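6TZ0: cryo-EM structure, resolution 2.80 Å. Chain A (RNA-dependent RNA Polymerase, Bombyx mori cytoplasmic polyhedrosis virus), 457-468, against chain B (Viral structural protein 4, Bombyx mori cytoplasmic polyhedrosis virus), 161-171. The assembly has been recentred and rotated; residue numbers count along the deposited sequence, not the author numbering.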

# COMPACT_ATOMS: atom_id res chain seq x y z
N ALA A 457 7.97 -22.84 2.95
CA ALA A 457 9.22 -22.72 2.23
C ALA A 457 9.56 -23.97 1.43
O ALA A 457 10.41 -23.90 0.54
CB ALA A 457 10.35 -22.41 3.20
N ARG A 458 8.93 -25.10 1.73
CA ARG A 458 9.20 -26.33 1.00
C ARG A 458 8.63 -26.30 -0.41
O ARG A 458 9.02 -27.13 -1.24
CB ARG A 458 8.64 -27.53 1.75
CG ARG A 458 7.14 -27.63 1.71
CD ARG A 458 6.63 -28.78 2.54
NE ARG A 458 6.76 -28.52 3.97
CZ ARG A 458 6.47 -29.39 4.93
NH1 ARG A 458 6.00 -30.58 4.61
NH2 ARG A 458 6.62 -29.06 6.20
N GLU A 459 7.72 -25.38 -0.70
CA GLU A 459 7.09 -25.30 -2.01
C GLU A 459 7.37 -23.97 -2.70
O GLU A 459 6.60 -23.55 -3.57
CB GLU A 459 5.59 -25.56 -1.90
CG GLU A 459 4.83 -24.57 -1.04
CD GLU A 459 3.36 -24.91 -0.96
OE1 GLU A 459 2.97 -25.97 -1.51
OE2 GLU A 459 2.59 -24.12 -0.39
N TYR A 460 8.47 -23.31 -2.33
CA TYR A 460 8.86 -22.07 -3.00
C TYR A 460 9.28 -22.32 -4.44
O TYR A 460 9.10 -21.44 -5.29
CB TYR A 460 9.99 -21.41 -2.22
CG TYR A 460 10.53 -20.14 -2.83
CD1 TYR A 460 9.80 -18.96 -2.79
CD2 TYR A 460 11.78 -20.11 -3.44
CE1 TYR A 460 10.29 -17.80 -3.35
CE2 TYR A 460 12.28 -18.96 -3.99
CZ TYR A 460 11.53 -17.81 -3.95
OH TYR A 460 12.02 -16.66 -4.51
N ARG A 461 9.81 -23.50 -4.74
CA ARG A 461 10.26 -23.84 -6.08
C ARG A 461 9.25 -24.68 -6.85
O ARG A 461 9.57 -25.18 -7.93
CB ARG A 461 11.59 -24.60 -6.01
CG ARG A 461 12.72 -23.84 -5.34
CD ARG A 461 13.23 -22.69 -6.16
NE ARG A 461 14.38 -22.07 -5.53
CZ ARG A 461 15.01 -21.00 -5.99
NH1 ARG A 461 14.60 -20.42 -7.11
NH2 ARG A 461 16.04 -20.51 -5.34
N THR A 462 8.06 -24.87 -6.31
CA THR A 462 7.05 -25.74 -6.89
C THR A 462 6.08 -24.93 -7.73
O THR A 462 5.52 -23.95 -7.23
CB THR A 462 6.29 -26.47 -5.78
OG1 THR A 462 7.22 -27.25 -5.02
CG2 THR A 462 5.23 -27.38 -6.35
N PRO A 463 5.85 -25.31 -8.99
CA PRO A 463 5.02 -24.47 -9.87
C PRO A 463 3.54 -24.48 -9.53
O PRO A 463 2.82 -23.57 -9.95
CB PRO A 463 5.27 -25.07 -11.26
CG PRO A 463 6.55 -25.81 -11.13
CD PRO A 463 6.57 -26.35 -9.75
N GLU A 464 3.04 -25.47 -8.79
CA GLU A 464 1.62 -25.53 -8.47
C GLU A 464 1.20 -24.52 -7.41
O GLU A 464 -0.00 -24.32 -7.22
CB GLU A 464 1.25 -26.94 -8.02
CG GLU A 464 1.30 -27.96 -9.15
CD GLU A 464 0.22 -27.73 -10.19
OE1 GLU A 464 -0.89 -27.31 -9.82
OE2 GLU A 464 0.49 -27.97 -11.39
N ARG A 465 2.16 -23.90 -6.74
CA ARG A 465 1.89 -22.85 -5.77
C ARG A 465 1.17 -21.66 -6.40
O ARG A 465 0.24 -21.09 -5.80
CB ARG A 465 3.21 -22.43 -5.12
CG ARG A 465 3.12 -21.28 -4.18
CD ARG A 465 4.39 -21.13 -3.38
NE ARG A 465 5.59 -20.87 -4.17
CZ ARG A 465 6.02 -19.67 -4.51
NH1 ARG A 465 7.14 -19.54 -5.21
NH2 ARG A 465 5.35 -18.58 -4.15
N ILE A 466 1.55 -21.30 -7.63
CA ILE A 466 0.96 -20.16 -8.31
C ILE A 466 -0.50 -20.44 -8.68
O ILE A 466 -1.39 -19.60 -8.48
CB ILE A 466 1.80 -19.82 -9.55
CG1 ILE A 466 3.27 -19.62 -9.17
CG2 ILE A 466 1.24 -18.61 -10.25
CD1 ILE A 466 3.52 -18.50 -8.19
N PHE A 467 -0.76 -21.64 -9.20
CA PHE A 467 -2.13 -21.98 -9.56
C PHE A 467 -2.99 -22.19 -8.33
O PHE A 467 -4.19 -21.94 -8.37
CB PHE A 467 -2.16 -23.23 -10.43
CG PHE A 467 -1.27 -23.15 -11.63
CD1 PHE A 467 -1.48 -22.20 -12.60
CD2 PHE A 467 -0.27 -24.09 -11.82
CE1 PHE A 467 -0.67 -22.14 -13.71
CE2 PHE A 467 0.54 -24.04 -12.92
CZ PHE A 467 0.34 -23.06 -13.87
N LYS A 468 -2.39 -22.63 -7.23
CA LYS A 468 -3.11 -22.69 -5.96
C LYS A 468 -3.49 -21.30 -5.48
O LYS A 468 -4.58 -21.10 -4.93
CB LYS A 468 -2.26 -23.41 -4.92
CG LYS A 468 -2.93 -23.61 -3.59
CD LYS A 468 -2.05 -24.41 -2.65
CE LYS A 468 -0.87 -23.58 -2.17
NZ LYS A 468 -0.07 -24.30 -1.14
N ASP B 161 6.54 -31.64 -19.92
CA ASP B 161 5.10 -31.74 -19.80
C ASP B 161 4.66 -31.08 -18.50
O ASP B 161 5.41 -31.03 -17.53
CB ASP B 161 4.68 -33.21 -19.82
CG ASP B 161 3.20 -33.40 -20.05
OD1 ASP B 161 2.47 -32.41 -20.24
OD2 ASP B 161 2.76 -34.57 -20.04
N GLU B 162 3.42 -30.58 -18.48
CA GLU B 162 2.93 -29.92 -17.27
C GLU B 162 2.45 -30.94 -16.23
O GLU B 162 2.65 -30.75 -15.03
CB GLU B 162 1.82 -28.94 -17.62
CG GLU B 162 1.28 -28.15 -16.44
CD GLU B 162 0.21 -27.15 -16.84
OE1 GLU B 162 -0.09 -27.05 -18.04
OE2 GLU B 162 -0.35 -26.49 -15.94
N LYS B 163 1.80 -32.01 -16.70
CA LYS B 163 1.39 -33.11 -15.83
C LYS B 163 2.59 -33.80 -15.19
O LYS B 163 2.49 -34.30 -14.06
CB LYS B 163 0.55 -34.10 -16.64
CG LYS B 163 0.02 -35.32 -15.92
CD LYS B 163 -1.01 -34.96 -14.88
CE LYS B 163 -1.76 -36.19 -14.43
NZ LYS B 163 -0.89 -37.19 -13.76
N TYR B 164 3.73 -33.83 -15.88
CA TYR B 164 4.95 -34.35 -15.27
C TYR B 164 5.49 -33.39 -14.21
O TYR B 164 5.95 -33.83 -13.16
CB TYR B 164 6.00 -34.60 -16.35
CG TYR B 164 7.22 -35.36 -15.88
CD1 TYR B 164 7.24 -36.74 -15.86
CD2 TYR B 164 8.36 -34.68 -15.45
CE1 TYR B 164 8.35 -37.43 -15.43
CE2 TYR B 164 9.46 -35.36 -15.01
CZ TYR B 164 9.45 -36.73 -15.00
OH TYR B 164 10.57 -37.40 -14.57
N GLN B 165 5.45 -32.09 -14.50
CA GLN B 165 6.05 -31.11 -13.59
C GLN B 165 5.22 -30.90 -12.34
O GLN B 165 5.75 -30.48 -11.31
CB GLN B 165 6.25 -29.77 -14.30
CG GLN B 165 7.36 -29.76 -15.31
CD GLN B 165 7.43 -28.46 -16.08
OE1 GLN B 165 6.61 -27.57 -15.87
NE2 GLN B 165 8.39 -28.36 -16.98
N SER B 166 3.92 -31.17 -12.41
CA SER B 166 3.10 -31.09 -11.21
C SER B 166 3.39 -32.22 -10.24
O SER B 166 3.12 -32.08 -9.04
CB SER B 166 1.62 -31.10 -11.57
OG SER B 166 1.25 -32.35 -12.11
N LEU B 167 3.93 -33.33 -10.72
CA LEU B 167 4.17 -34.51 -9.91
C LEU B 167 5.60 -34.62 -9.42
O LEU B 167 5.94 -35.61 -8.77
CB LEU B 167 3.80 -35.76 -10.70
CG LEU B 167 2.32 -35.84 -11.04
CD1 LEU B 167 2.04 -36.98 -11.99
CD2 LEU B 167 1.52 -36.01 -9.77
N ILE B 168 6.44 -33.64 -9.71
CA ILE B 168 7.81 -33.66 -9.20
C ILE B 168 7.79 -33.38 -7.70
O ILE B 168 7.05 -32.49 -7.26
CB ILE B 168 8.67 -32.64 -9.96
CG1 ILE B 168 8.81 -33.04 -11.43
CG2 ILE B 168 10.05 -32.51 -9.35
CD1 ILE B 168 9.48 -32.00 -12.29
N PRO B 169 8.53 -34.14 -6.89
CA PRO B 169 8.58 -33.87 -5.45
C PRO B 169 9.22 -32.53 -5.13
O PRO B 169 9.85 -31.88 -5.97
CB PRO B 169 9.44 -35.02 -4.92
CG PRO B 169 9.28 -36.08 -5.91
CD PRO B 169 9.16 -35.42 -7.23
N ASN B 170 9.05 -32.11 -3.88
CA ASN B 170 9.50 -30.79 -3.47
C ASN B 170 11.02 -30.70 -3.40
O ASN B 170 11.60 -29.69 -3.80
CB ASN B 170 8.89 -30.41 -2.12
CG ASN B 170 7.42 -30.09 -2.22
OD1 ASN B 170 6.98 -29.43 -3.16
ND2 ASN B 170 6.65 -30.54 -1.25
N TYR B 171 11.68 -31.75 -2.90
CA TYR B 171 13.13 -31.71 -2.76
C TYR B 171 13.84 -31.72 -4.12
O TYR B 171 14.90 -31.10 -4.27
CB TYR B 171 13.60 -32.86 -1.87
CG TYR B 171 13.11 -34.24 -2.25
CD1 TYR B 171 13.78 -35.02 -3.17
CD2 TYR B 171 11.96 -34.77 -1.67
CE1 TYR B 171 13.33 -36.27 -3.52
CE2 TYR B 171 11.50 -36.02 -2.01
CZ TYR B 171 12.19 -36.77 -2.94
OH TYR B 171 11.74 -38.02 -3.28

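The polymerase stretch meets viral structural protein 4 along a small contact, 354 Å² summed over both sides, bonded at one point. The chain A turn lies near the start of a chain B helix, E459(A) CA to N170(B) CA 6.2 Å; farther along, E464(A) CA and S166(B) CA are 6.4 Å apart. N170(B), which follows the N-cap P169(B), is the most covered residue. Its CA-to-CB bond points toward chain A, and with chi1 m its OD1 accepts a hydrogen bond from T462(A) OG1 (2.9 Å). T462(A), also m and directed toward chain B, closes the type I turn begun at E459(A). N170(B) CB additionally packs 3.4 Å from R458(A) O.

The turn is held by side chains from later in its own chain: R465(A), t at chi1 and chi2 and p at chi3, donates from NE to E459(A) O (2.9 Å) and from NH1 to Y460(A) O (2.7 Å), while the E459(A) carboxylate OE2 forms a salt bridge with K468(A) NZ (2.8 Å).

The remaining contacts involve no hydrogen bond across the stretches. E464(A), folded m,m, brings OE2 to 3.3 Å from S166(B) CB, a carbon, so the approach is van der Waals; S166(B), in rotamer p, donates a hydrogen bond from OG to K163(B) O (3.0 Å) in its own chain. E162(B), extended t,t, reaches OE2 to 4.0 Å from F467(A) CE2, meeting the ring obliquely; that oxygen is hydrogen-bonded elsewhere in the structure.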